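PDB 4UEJ: galactitol-1-phosphate 5-dehydrogenase from Escherichia coli, which catalyses the zinc-dependent oxidation of galactitol 1-phosphate to D-tagatose 6-phosphate, passing the hydride to NAD+. Local coordinates for residues 32-38 against 341-346; 116-120 against 323-327; 56-61 against 107-111; 61-65 against 77-83. All coordinates share one frame; numbering follows the deposited sequence.

Contact 1: residues 32-38 against 341-346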
loop_
_atom_site.group_PDB
_atom_site.type_symbol
_atom_site.label_atom_id
_atom_site.label_comp_id
_atom_site.label_asym_id
_atom_site.label_seq_id
_atom_site.Cartn_x
_atom_site.Cartn_y
_atom_site.Cartn_z
ATOM N N ILE A 32 21.383 -27.160 19.724
ATOM C CA ILE A 32 20.356 -27.099 18.693
ATOM C C ILE A 32 19.787 -28.479 18.352
ATOM O O ILE A 32 20.530 -29.433 18.097
ATOM C CB ILE A 32 20.914 -26.410 17.434
ATOM C CG1 ILE A 32 21.260 -24.960 17.777
ATOM C CG2 ILE A 32 19.915 -26.454 16.298
ATOM C CD1 ILE A 32 21.933 -24.198 16.671
ATOM N N ALA A 33 18.457 -28.573 18.366
ATOM C CA ALA A 33 17.757 -29.845 18.160
ATOM C C ALA A 33 17.151 -29.960 16.769
ATOM O O ALA A 33 17.084 -31.046 16.196
ATOM C CB ALA A 33 16.667 -30.022 19.208
ATOM N N SER A 34 16.708 -28.829 16.232
ATOM C CA SER A 34 15.993 -28.804 14.962
ATOM C C SER A 34 16.145 -27.425 14.349
ATOM O O SER A 34 15.904 -26.423 15.016
ATOM C CB SER A 34 14.520 -29.135 15.165
ATOM O OG SER A 34 13.803 -29.095 13.938
ATOM N N SER A 35 16.549 -27.372 13.087
ATOM C CA SER A 35 16.920 -26.106 12.467
ATOM C C SER A 35 16.534 -26.104 10.990
ATOM O O SER A 35 17.037 -26.915 10.209
ATOM C CB SER A 35 18.427 -25.860 12.648
ATOM O OG SER A 35 18.809 -24.565 12.205
ATOM N N GLY A 36 15.626 -25.210 10.609
ATOM C CA GLY A 36 15.032 -25.264 9.282
ATOM C C GLY A 36 15.670 -24.334 8.283
ATOM O O GLY A 36 16.165 -23.273 8.663
ATOM N N LEU A 37 15.655 -24.727 7.009
ATOM C CA LEU A 37 16.085 -23.850 5.917
ATOM C C LEU A 37 14.936 -22.980 5.407
ATOM O O LEU A 37 13.901 -23.502 5.004
ATOM C CB LEU A 37 16.643 -24.678 4.762
ATOM C CG LEU A 37 17.197 -23.940 3.542
ATOM C CD1 LEU A 37 18.573 -23.383 3.853
ATOM C CD2 LEU A 37 17.245 -24.852 2.325
ATOM N N CYS A 38 15.134 -21.662 5.412
ATOM C CA CYS A 38 14.142 -20.697 4.931
ATOM C C CYS A 38 14.284 -20.445 3.425
ATOM O O CYS A 38 15.380 -20.542 2.872
ATOM C CB CYS A 38 14.283 -19.377 5.710
ATOM S SG CYS A 38 13.012 -18.099 5.404
ATOM N N LYS A 341 9.966 -28.020 3.696
ATOM C CA LYS A 341 10.899 -27.639 4.755
ATOM C C LYS A 341 12.010 -28.665 4.883
ATOM O O LYS A 341 11.766 -29.846 5.139
ATOM C CB LYS A 341 10.181 -27.471 6.092
ATOM C CG LYS A 341 11.108 -27.063 7.239
ATOM C CD LYS A 341 11.836 -25.744 6.959
ATOM C CE LYS A 341 10.836 -24.598 6.778
ATOM N NZ LYS A 341 11.486 -23.263 6.646
ATOM N N VAL A 342 13.236 -28.209 4.674
ATOM C CA VAL A 342 14.405 -29.034 4.900
ATOM C C VAL A 342 14.931 -28.764 6.306
ATOM O O VAL A 342 15.337 -27.646 6.617
ATOM C CB VAL A 342 15.493 -28.747 3.859
ATOM C CG1 VAL A 342 16.744 -29.574 4.140
ATOM C CG2 VAL A 342 14.958 -29.025 2.454
ATOM N N LEU A 343 14.901 -29.778 7.164
ATOM C CA LEU A 343 15.352 -29.606 8.540
ATOM C C LEU A 343 16.717 -30.219 8.778
ATOM O O LEU A 343 16.983 -31.343 8.365
ATOM C CB LEU A 343 14.365 -30.226 9.521
ATOM C CG LEU A 343 13.002 -29.570 9.689
ATOM C CD1 LEU A 343 12.138 -30.434 10.603
ATOM C CD2 LEU A 343 13.182 -28.167 10.246
ATOM N N LEU A 344 17.575 -29.463 9.450
ATOM C CA LEU A 344 18.783 -30.021 10.029
ATOM C C LEU A 344 18.450 -30.538 11.421
ATOM O O LEU A 344 17.914 -29.804 12.260
ATOM C CB LEU A 344 19.894 -28.974 10.096
ATOM C CG LEU A 344 21.144 -29.365 10.884
ATOM C CD1 LEU A 344 21.924 -30.473 10.198
ATOM C CD2 LEU A 344 22.027 -28.156 11.082
ATOM N N ILE A 345 18.740 -31.814 11.644
ATOM C CA ILE A 345 18.550 -32.451 12.939
ATOM C C ILE A 345 19.901 -32.970 13.438
ATOM O O ILE A 345 20.299 -34.093 13.101
ATOM C CB ILE A 345 17.521 -33.619 12.847
ATOM C CG1 ILE A 345 16.197 -33.135 12.235
ATOM C CG2 ILE A 345 17.299 -34.271 14.210
ATOM C CD1 ILE A 345 15.539 -31.991 12.985
ATOM N N PRO A 346 20.620 -32.147 14.228
ATOM C CA PRO A 346 21.971 -32.479 14.720
ATOM C C PRO A 346 22.063 -33.826 15.443
ATOM O O PRO A 346 21.087 -34.256 16.061
ATOM C CB PRO A 346 22.278 -31.324 15.683
ATOM C CG PRO A 346 21.488 -30.172 15.135
ATOM C CD PRO A 346 20.204 -30.792 14.652
HETATM O O HOH W 1 13.404 -25.553 3.516
#
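Lys341 reaches back across the contact and gives its NZ to the carbonyl of Leu37, with NZ 2.9 Å from Leu37 O. NZ comes in from above the carbonyl plane, 57° out of it. A water donates to the same Leu37 O and accepts from Val342 N, so this oxygen is gripped twice. The lysine leaves its backbone with CG anti to N (chi1 -180°), then bends at chi2 and chi3, which lays CD close to Gly36. A side chain at Gly36 would be tight against CD and against Leu343 CD2, which lies 3.6 Å from Gly36 CA. The backbones form an antiparallel ladder in the GroES-like catalytic domain of a zinc-containing alcohol dehydrogenase. Here the strand 341-344, near the C-terminus, joins strand 27-36. Ser35 and Leu344 exchange two bonds, with Leu344 N 2.7 Å from Ser35 O. Leu37 N continues the ladder to Val342 O at 3.0 Å. Beyond the ladder, Pro346 CG lies 3.2 Å from Ile32 O, and Ile345 CD1 touches Ser34 OG at 3.5 Å. Further out, Lys341 NZ forms a salt bridge with Glu60, while Cys38, next to Leu37, binds the zinc ion.

Contact 2: residues 116-120 against 323-327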
loop_
_atom_site.group_PDB
_atom_site.type_symbol
_atom_site.label_atom_id
_atom_site.label_comp_id
_atom_site.label_asym_id
_atom_site.label_seq_id
_atom_site.Cartn_x
_atom_site.Cartn_y
_atom_site.Cartn_z
ATOM N N GLY A 116 22.023 -20.881 13.160
ATOM C CA GLY A 116 21.697 -22.145 13.795
ATOM C C GLY A 116 21.905 -23.450 13.041
ATOM O O GLY A 116 21.441 -24.492 13.500
ATOM N N PHE A 117 22.587 -23.409 11.901
ATOM C CA PHE A 117 23.021 -24.650 11.256
ATOM C C PHE A 117 24.299 -25.113 11.934
ATOM O O PHE A 117 25.373 -25.165 11.320
ATOM C CB PHE A 117 23.225 -24.460 9.748
ATOM C CG PHE A 117 21.959 -24.129 9.015
ATOM C CD1 PHE A 117 20.732 -24.508 9.534
ATOM C CD2 PHE A 117 21.988 -23.429 7.817
ATOM C CE1 PHE A 117 19.555 -24.183 8.867
ATOM C CE2 PHE A 117 20.817 -23.109 7.147
ATOM C CZ PHE A 117 19.602 -23.489 7.666
ATOM N N ALA A 118 24.161 -25.451 13.214
ATOM C CA ALA A 118 25.288 -25.768 14.079
ATOM C C ALA A 118 24.820 -26.605 15.260
ATOM O O ALA A 118 23.641 -26.618 15.568
ATOM C CB ALA A 118 25.955 -24.486 14.563
ATOM N N GLU A 119 25.738 -27.302 15.929
ATOM C CA GLU A 119 25.363 -28.093 17.096
ATOM C C GLU A 119 25.063 -27.224 18.307
ATOM O O GLU A 119 24.174 -27.535 19.100
ATOM C CB GLU A 119 26.461 -29.089 17.454
ATOM C CG GLU A 119 26.619 -30.210 16.477
ATOM C CD GLU A 119 27.670 -31.192 16.936
ATOM O OE1 GLU A 119 27.400 -31.942 17.900
ATOM O OE2 GLU A 119 28.772 -31.197 16.349
ATOM N N TYR A 120 25.821 -26.142 18.448
ATOM C CA TYR A 120 25.622 -25.197 19.535
ATOM C C TYR A 120 25.702 -23.769 19.037
ATOM O O TYR A 120 26.381 -23.478 18.054
ATOM C CB TYR A 120 26.666 -25.384 20.639
ATOM C CG TYR A 120 26.650 -26.733 21.310
ATOM C CD1 TYR A 120 27.335 -27.806 20.760
ATOM C CD2 TYR A 120 25.982 -26.928 22.515
ATOM C CE1 TYR A 120 27.343 -29.045 21.377
ATOM C CE2 TYR A 120 25.987 -28.176 23.143
ATOM C CZ TYR A 120 26.670 -29.227 22.566
ATOM O OH TYR A 120 26.687 -30.469 23.173
ATOM N N PHE A 323 24.129 -33.356 9.582
ATOM C CA PHE A 323 24.866 -32.347 8.823
ATOM C C PHE A 323 25.162 -32.718 7.373
ATOM O O PHE A 323 24.880 -31.931 6.470
ATOM C CB PHE A 323 26.159 -31.998 9.566
ATOM C CG PHE A 323 25.909 -31.284 10.858
ATOM C CD1 PHE A 323 25.715 -29.910 10.878
ATOM C CD2 PHE A 323 25.803 -31.992 12.046
ATOM C CE1 PHE A 323 25.454 -29.250 12.059
ATOM C CE2 PHE A 323 25.541 -31.339 13.233
ATOM C CZ PHE A 323 25.365 -29.962 13.238
ATOM N N GLU A 324 25.712 -33.905 7.134
ATOM C CA GLU A 324 26.019 -34.293 5.762
ATOM C C GLU A 324 24.744 -34.437 4.931
ATOM O O GLU A 324 24.664 -33.934 3.809
ATOM C CB GLU A 324 26.823 -35.594 5.737
ATOM C CG GLU A 324 28.107 -35.543 6.553
ATOM C CD GLU A 324 29.201 -34.702 5.910
ATOM O OE1 GLU A 324 28.991 -34.170 4.796
ATOM O OE2 GLU A 324 30.286 -34.579 6.520
ATOM N N SER A 325 23.750 -35.118 5.495
ATOM C CA SER A 325 22.478 -35.335 4.823
ATOM C C SER A 325 21.835 -34.002 4.476
ATOM O O SER A 325 21.362 -33.793 3.360
ATOM C CB SER A 325 21.541 -36.167 5.706
ATOM O OG SER A 325 20.270 -36.330 5.110
ATOM N N PHE A 326 21.844 -33.097 5.447
ATOM C CA PHE A 326 21.251 -31.778 5.283
ATOM C C PHE A 326 22.008 -30.980 4.217
ATOM O O PHE A 326 21.401 -30.360 3.341
ATOM C CB PHE A 326 21.244 -31.048 6.629
ATOM C CG PHE A 326 20.785 -29.616 6.554
ATOM C CD1 PHE A 326 19.440 -29.305 6.580
ATOM C CD2 PHE A 326 21.708 -28.585 6.481
ATOM C CE1 PHE A 326 19.018 -27.981 6.519
ATOM C CE2 PHE A 326 21.299 -27.265 6.419
ATOM C CZ PHE A 326 19.953 -26.961 6.439
ATOM N N ALA A 327 23.334 -31.013 4.287
ATOM C CA ALA A 327 24.165 -30.284 3.336
ATOM C C ALA A 327 23.878 -30.712 1.899
ATOM O O ALA A 327 23.757 -29.874 1.013
ATOM C CB ALA A 327 25.635 -30.474 3.664
#
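Phe326 turns its ring edge onto the face of Phe117 in an edge-to-face pair, with planes at 57° and centroids 4.9 Å apart. The nearest atom is Phe326 CZ, which stands over the face of Phe117 toward the rim, 3.7 Å from Phe117 CZ. This joins helix 323-333 to the loop before strand 120-124, part of the GroES-like domain of the alcohol dehydrogenase family. Phe117 is the centre of an inverse gamma turn. Phe323 and Phe326 both leave the helix on the side of this loop. Phe326 CG lies anti to the backbone N (chi1 174°), while Phe323 CG lies anti to the carbonyl carbon. Phe326 meets the Phe117 ring, and Phe323 meets Ala118 and Glu119. An alanine in place of Phe117 would remove the face that Phe326 meets and is likely to open a gap between the loop and the helix. Leu344 of strand 341-344 and Val4 of strand 2-7 also touch both Phe117 and Phe326. The carboxylate of Glu119 bonds through OE2 to the backbone N of Lys2. Across the contact Glu119 touches with CG, 3.5 Å from Phe323 CZ, while Ala118 C lies at the edge of the Phe323 ring, in its plane.

Contact 3: residues 56-61 against 107-111. With ZN (zinc ion), chain D.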
loop_
_atom_site.group_PDB
_atom_site.type_symbol
_atom_site.label_atom_id
_atom_site.label_comp_id
_atom_site.label_asym_id
_atom_site.label_seq_id
_atom_site.Cartn_x
_atom_site.Cartn_y
_atom_site.Cartn_z
ATOM N N THR A 56 27.560 -19.070 8.374
ATOM C CA THR A 56 26.701 -20.158 8.812
ATOM C C THR A 56 25.296 -19.601 8.974
ATOM O O THR A 56 25.064 -18.681 9.762
ATOM C CB THR A 56 27.196 -20.795 10.125
ATOM O OG1 THR A 56 28.458 -21.436 9.890
ATOM C CG2 THR A 56 26.201 -21.834 10.629
ATOM N N LEU A 57 24.359 -20.142 8.202
ATOM C CA LEU A 57 22.994 -19.632 8.213
ATOM C C LEU A 57 22.135 -20.339 9.265
ATOM O O LEU A 57 22.631 -21.143 10.059
ATOM C CB LEU A 57 22.369 -19.786 6.822
ATOM C CG LEU A 57 23.099 -19.083 5.669
ATOM C CD1 LEU A 57 22.473 -19.434 4.314
ATOM C CD2 LEU A 57 23.112 -17.584 5.883
ATOM N N GLY A 58 20.845 -20.033 9.262
ATOM C CA GLY A 58 19.900 -20.697 10.143
ATOM C C GLY A 58 19.246 -19.777 11.166
ATOM O O GLY A 58 19.862 -19.449 12.189
ATOM N N HIS A 59 17.998 -19.386 10.913
ATOM C CA HIS A 59 17.273 -18.540 11.863
ATOM C C HIS A 59 15.914 -19.103 12.267
ATOM O O HIS A 59 15.073 -18.391 12.828
ATOM C CB HIS A 59 17.094 -17.125 11.297
ATOM C CG HIS A 59 16.331 -17.063 10.010
ATOM N ND1 HIS A 59 16.926 -17.252 8.782
ATOM C CD2 HIS A 59 15.028 -16.798 9.760
ATOM C CE1 HIS A 59 16.017 -17.111 7.829
ATOM N NE2 HIS A 59 14.860 -16.838 8.398
ATOM N N GLU A 60 15.713 -20.385 11.989
ATOM C CA GLU A 60 14.462 -21.071 12.271
ATOM C C GLU A 60 14.816 -22.316 13.047
ATOM O O GLU A 60 14.885 -23.400 12.469
ATOM C CB GLU A 60 13.729 -21.466 10.983
ATOM C CG GLU A 60 13.391 -20.340 10.025
ATOM C CD GLU A 60 12.723 -20.860 8.757
ATOM O OE1 GLU A 60 12.836 -22.074 8.485
ATOM O OE2 GLU A 60 12.064 -20.070 8.042
ATOM N N PHE A 61 15.079 -22.180 14.339
ATOM C CA PHE A 61 15.537 -23.348 15.063
ATOM C C PHE A 61 15.120 -23.399 16.520
ATOM O O PHE A 61 14.704 -22.404 17.107
ATOM C CB PHE A 61 17.070 -23.489 14.960
ATOM C CG PHE A 61 17.871 -22.359 15.571
ATOM C CD1 PHE A 61 18.259 -21.275 14.803
ATOM C CD2 PHE A 61 18.316 -22.434 16.884
ATOM C CE1 PHE A 61 19.036 -20.252 15.350
ATOM C CE2 PHE A 61 19.098 -21.412 17.442
ATOM C CZ PHE A 61 19.474 -20.342 16.674
ATOM N N ASP A 107 21.011 -6.760 14.894
ATOM C CA ASP A 107 21.718 -7.967 14.494
ATOM C C ASP A 107 20.685 -8.992 14.067
ATOM O O ASP A 107 19.504 -8.872 14.389
ATOM C CB ASP A 107 22.577 -8.515 15.635
ATOM C CG ASP A 107 23.790 -9.281 15.140
ATOM O OD1 ASP A 107 23.854 -9.611 13.930
ATOM O OD2 ASP A 107 24.684 -9.548 15.969
ATOM N N PHE A 108 21.113 -9.991 13.316
ATOM C CA PHE A 108 20.174 -11.025 12.925
ATOM C C PHE A 108 20.886 -12.357 12.844
ATOM O O PHE A 108 21.815 -12.532 12.058
ATOM C CB PHE A 108 19.503 -10.695 11.593
ATOM C CG PHE A 108 18.290 -11.517 11.334
ATOM C CD1 PHE A 108 18.394 -12.768 10.749
ATOM C CD2 PHE A 108 17.043 -11.062 11.716
ATOM C CE1 PHE A 108 17.273 -13.536 10.532
ATOM C CE2 PHE A 108 15.938 -11.822 11.509
ATOM C CZ PHE A 108 16.040 -13.057 10.904
ATOM N N ILE A 109 20.457 -13.283 13.691
ATOM C CA ILE A 109 21.065 -14.598 13.759
ATOM C C ILE A 109 20.785 -15.347 12.455
ATOM O O ILE A 109 19.636 -15.538 12.074
ATOM C CB ILE A 109 20.530 -15.360 14.981
ATOM C CG1 ILE A 109 21.039 -14.681 16.258
ATOM C CG2 ILE A 109 20.899 -16.843 14.927
ATOM C CD1 ILE A 109 20.176 -14.956 17.465
ATOM N N GLY A 110 21.847 -15.736 11.760
ATOM C CA GLY A 110 21.715 -16.448 10.503
ATOM C C GLY A 110 21.710 -15.549 9.281
ATOM O O GLY A 110 21.419 -16.000 8.173
ATOM N N SER A 111 22.037 -14.276 9.466
ATOM C CA SER A 111 22.126 -13.359 8.333
ATOM C C SER A 111 23.225 -12.323 8.564
ATOM O O SER A 111 24.152 -12.198 7.761
ATOM C CB SER A 111 20.784 -12.668 8.087
ATOM O OG SER A 111 20.859 -11.781 6.979
HETATM ZN ZN ZN D . 12.984 -16.478 7.553
HETATM O O HOH W 2 19.424 -17.924 7.927
HETATM O O HOH W 3 11.545 -17.597 8.398
#
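His59 and Phe108 form the aromatic part of the contact. The edge of Phe108 approaches one face of the imidazole, with planes at 64° and centroids 5.4 Å apart. Phe108 CE1 leads, 3.7 Å from His59 CG. The histidine ring reaches this place with CG between the backbone N and the carbonyl carbon (chi1 60°). An alanine in place of Phe108 would probably uncover that face and leave the imidazole less restrained against tilting. The apolar part is smaller: Ile109 CG2 meets the edge of the Phe61 ring, in its plane, at CE1. Close backbone packing comes next. Gly110 lies against Leu57 and Gly58, where a side chain would clash with Gly58 O, and its backbone angles also call for glycine. Ile109 O, 3.1 Å from His59 CB, is buried without a polar partner. One water links the two segments. It accepts from His59 ND1 at 2.7 Å and from Gly58 N, and donates to Gly110 O. Lying in the ring plane, it probably helps, with the zinc bond, to set the rotation of the imidazole. His59 NE2 lies 2.1 Å from the zinc ion. A different water, on the zinc, donates to Glu60 OE2. With Cys38 as another ligand, this is consistent with the catalytic zinc site of the zinc-containing alcohol dehydrogenases.

Contact 4: residues 61-65 against 77-83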
loop_
_atom_site.group_PDB
_atom_site.type_symbol
_atom_site.label_atom_id
_atom_site.label_comp_id
_atom_site.label_asym_id
_atom_site.label_seq_id
_atom_site.Cartn_x
_atom_site.Cartn_y
_atom_site.Cartn_z
ATOM N N PHE A 61 15.079 -22.180 14.339
ATOM C CA PHE A 61 15.537 -23.348 15.063
ATOM C C PHE A 61 15.120 -23.399 16.520
ATOM O O PHE A 61 14.704 -22.404 17.107
ATOM C CB PHE A 61 17.070 -23.489 14.960
ATOM C CG PHE A 61 17.871 -22.359 15.571
ATOM C CD1 PHE A 61 18.259 -21.275 14.803
ATOM C CD2 PHE A 61 18.316 -22.434 16.884
ATOM C CE1 PHE A 61 19.036 -20.252 15.350
ATOM C CE2 PHE A 61 19.098 -21.412 17.442
ATOM C CZ PHE A 61 19.474 -20.342 16.674
ATOM N N SER A 62 15.215 -24.603 17.078
ATOM C CA SER A 62 14.918 -24.839 18.479
ATOM C C SER A 62 15.975 -25.738 19.088
ATOM O O SER A 62 16.768 -26.355 18.382
ATOM C CB SER A 62 13.539 -25.482 18.643
ATOM O OG SER A 62 13.492 -26.711 17.942
ATOM N N GLY A 63 15.967 -25.822 20.406
ATOM C CA GLY A 63 16.920 -26.665 21.097
ATOM C C GLY A 63 16.761 -26.489 22.585
ATOM O O GLY A 63 15.750 -25.967 23.055
ATOM N N TYR A 64 17.763 -26.945 23.329
ATOM C CA TYR A 64 17.721 -26.873 24.776
ATOM C C TYR A 64 18.824 -25.978 25.292
ATOM O O TYR A 64 19.934 -25.971 24.750
ATOM C CB TYR A 64 17.845 -28.265 25.388
ATOM C CG TYR A 64 16.711 -29.178 25.002
ATOM C CD1 TYR A 64 15.524 -29.183 25.724
ATOM C CD2 TYR A 64 16.823 -30.030 23.915
ATOM C CE1 TYR A 64 14.479 -30.017 25.374
ATOM C CE2 TYR A 64 15.782 -30.869 23.556
ATOM C CZ TYR A 64 14.614 -30.854 24.289
ATOM O OH TYR A 64 13.578 -31.681 23.933
ATOM N N ILE A 65 18.519 -25.226 26.342
ATOM C CA ILE A 65 19.537 -24.421 26.995
ATOM C C ILE A 65 20.628 -25.338 27.549
ATOM O O ILE A 65 20.355 -26.253 28.333
ATOM C CB ILE A 65 18.955 -23.559 28.130
ATOM C CG1 ILE A 65 17.923 -22.565 27.583
ATOM C CG2 ILE A 65 20.082 -22.836 28.870
ATOM C CD1 ILE A 65 18.469 -21.609 26.549
ATOM N N PRO A 77 19.518 -24.735 32.283
ATOM C CA PRO A 77 19.922 -25.856 31.429
ATOM C C PRO A 77 18.815 -26.904 31.296
ATOM O O PRO A 77 18.254 -27.348 32.299
ATOM C CB PRO A 77 21.135 -26.435 32.160
ATOM C CG PRO A 77 21.714 -25.273 32.888
ATOM C CD PRO A 77 20.545 -24.411 33.292
ATOM N N GLY A 78 18.497 -27.278 30.064
ATOM C CA GLY A 78 17.444 -28.244 29.814
ATOM C C GLY A 78 16.152 -27.619 29.330
ATOM O O GLY A 78 15.309 -28.307 28.761
ATOM N N ASP A 79 15.990 -26.316 29.547
ATOM C CA ASP A 79 14.788 -25.627 29.080
ATOM C C ASP A 79 14.737 -25.606 27.561
ATOM O O ASP A 79 15.748 -25.382 26.897
ATOM C CB ASP A 79 14.722 -24.196 29.622
ATOM C CG ASP A 79 14.461 -24.151 31.113
ATOM O OD1 ASP A 79 14.119 -25.207 31.689
ATOM O OD2 ASP A 79 14.586 -23.063 31.709
ATOM N N ALA A 80 13.551 -25.856 27.021
ATOM C CA ALA A 80 13.338 -25.831 25.580
ATOM C C ALA A 80 13.107 -24.409 25.110
ATOM O O ALA A 80 12.352 -23.668 25.734
ATOM C CB ALA A 80 12.159 -26.706 25.207
ATOM N N VAL A 81 13.756 -24.031 24.012
ATOM C CA VAL A 81 13.598 -22.692 23.455
ATOM C C VAL A 81 13.536 -22.711 21.931
ATOM O O VAL A 81 14.032 -23.637 21.287
ATOM C CB VAL A 81 14.756 -21.751 23.878
ATOM C CG1 VAL A 81 14.726 -21.497 25.374
ATOM C CG2 VAL A 81 16.098 -22.332 23.451
ATOM N N ALA A 82 12.904 -21.687 21.368
ATOM C CA ALA A 82 13.064 -21.360 19.956
ATOM C C ALA A 82 13.922 -20.122 19.862
ATOM O O ALA A 82 13.918 -19.310 20.770
ATOM C CB ALA A 82 11.722 -21.114 19.286
ATOM N N CYS A 83 14.643 -19.968 18.760
ATOM C CA CYS A 83 15.421 -18.760 18.552
ATOM C C CYS A 83 14.552 -17.592 18.083
ATOM O O CYS A 83 13.710 -17.757 17.208
ATOM C CB CYS A 83 16.520 -19.017 17.536
ATOM S SG CYS A 83 17.507 -17.579 17.148
HETATM O O HOH W 4 13.908 -19.555 15.302
#
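Strands 61-65 and 80-83 run antiparallel at 142° as the two arms of a beta hairpin, held by five backbone hydrogen bonds that reach from Cys83 N to Gly78 N. Gly63 and Val81 are the hydrogen-bonded pair, with Val81 N 2.9 Å from Gly63 O. Ser62 with Ala82 and Tyr64 with Ala80 are non-hydrogen-bonded pairs whose side chains share one face, away from that of Val81. At one end Cys83 CB lies over the face of the Phe61 ring, 3.4 Å from Phe61 CZ and 17° off the ring normal measured to the centroid, a CH-pi contact. Cys83 SG, anti to the backbone N (chi1 178°), sits obliquely beside the same ring, 4.1 Å from its centroid. At the opposite end Ile65 crosses Val81 at about a right angle, with Ile65 CD1 3.9 Å from Val81 CG1. Gly78 O meets the edge of the Tyr64 ring near its plane, 3.2 Å from Tyr64 CD1. Tyr64 CE1 also touches Ala80 CB at 4.0 Å. Ser62 OG turns to Ile137 O, outside the hairpin. A water bridges Phe61 N and Cys83 O. The backbone bonds set the register whatever the side chains, while the apolar Phe61-Cys83 and Ile65-Val81 packing probably helps hold the buried face.

All four contacts lie in or against the GroES-like domain. Contacts 1 and 4 lie in one mixed sheet, which contact 3 reaches through strand 60-68. Strand 27-36 lies between 341-344 and 60-68, and 60-68 pairs on with 80-83. Contact 2 adds helix 323-333. Contacts 1 and 2 have centres about 7 Å apart, contacts 2 and 4 about 16 Å. Along the chain, contact 4 falls within the span of contact 3, contact 2 follows both, and contact 1 encloses all three. The parallel Rossmann-type sheet thus comes between the two parts of this domain in sequence. The C-terminal strand returns to complete the fold near the zinc, where the Lys341-Glu60 salt bridge connects contacts 1 and 3.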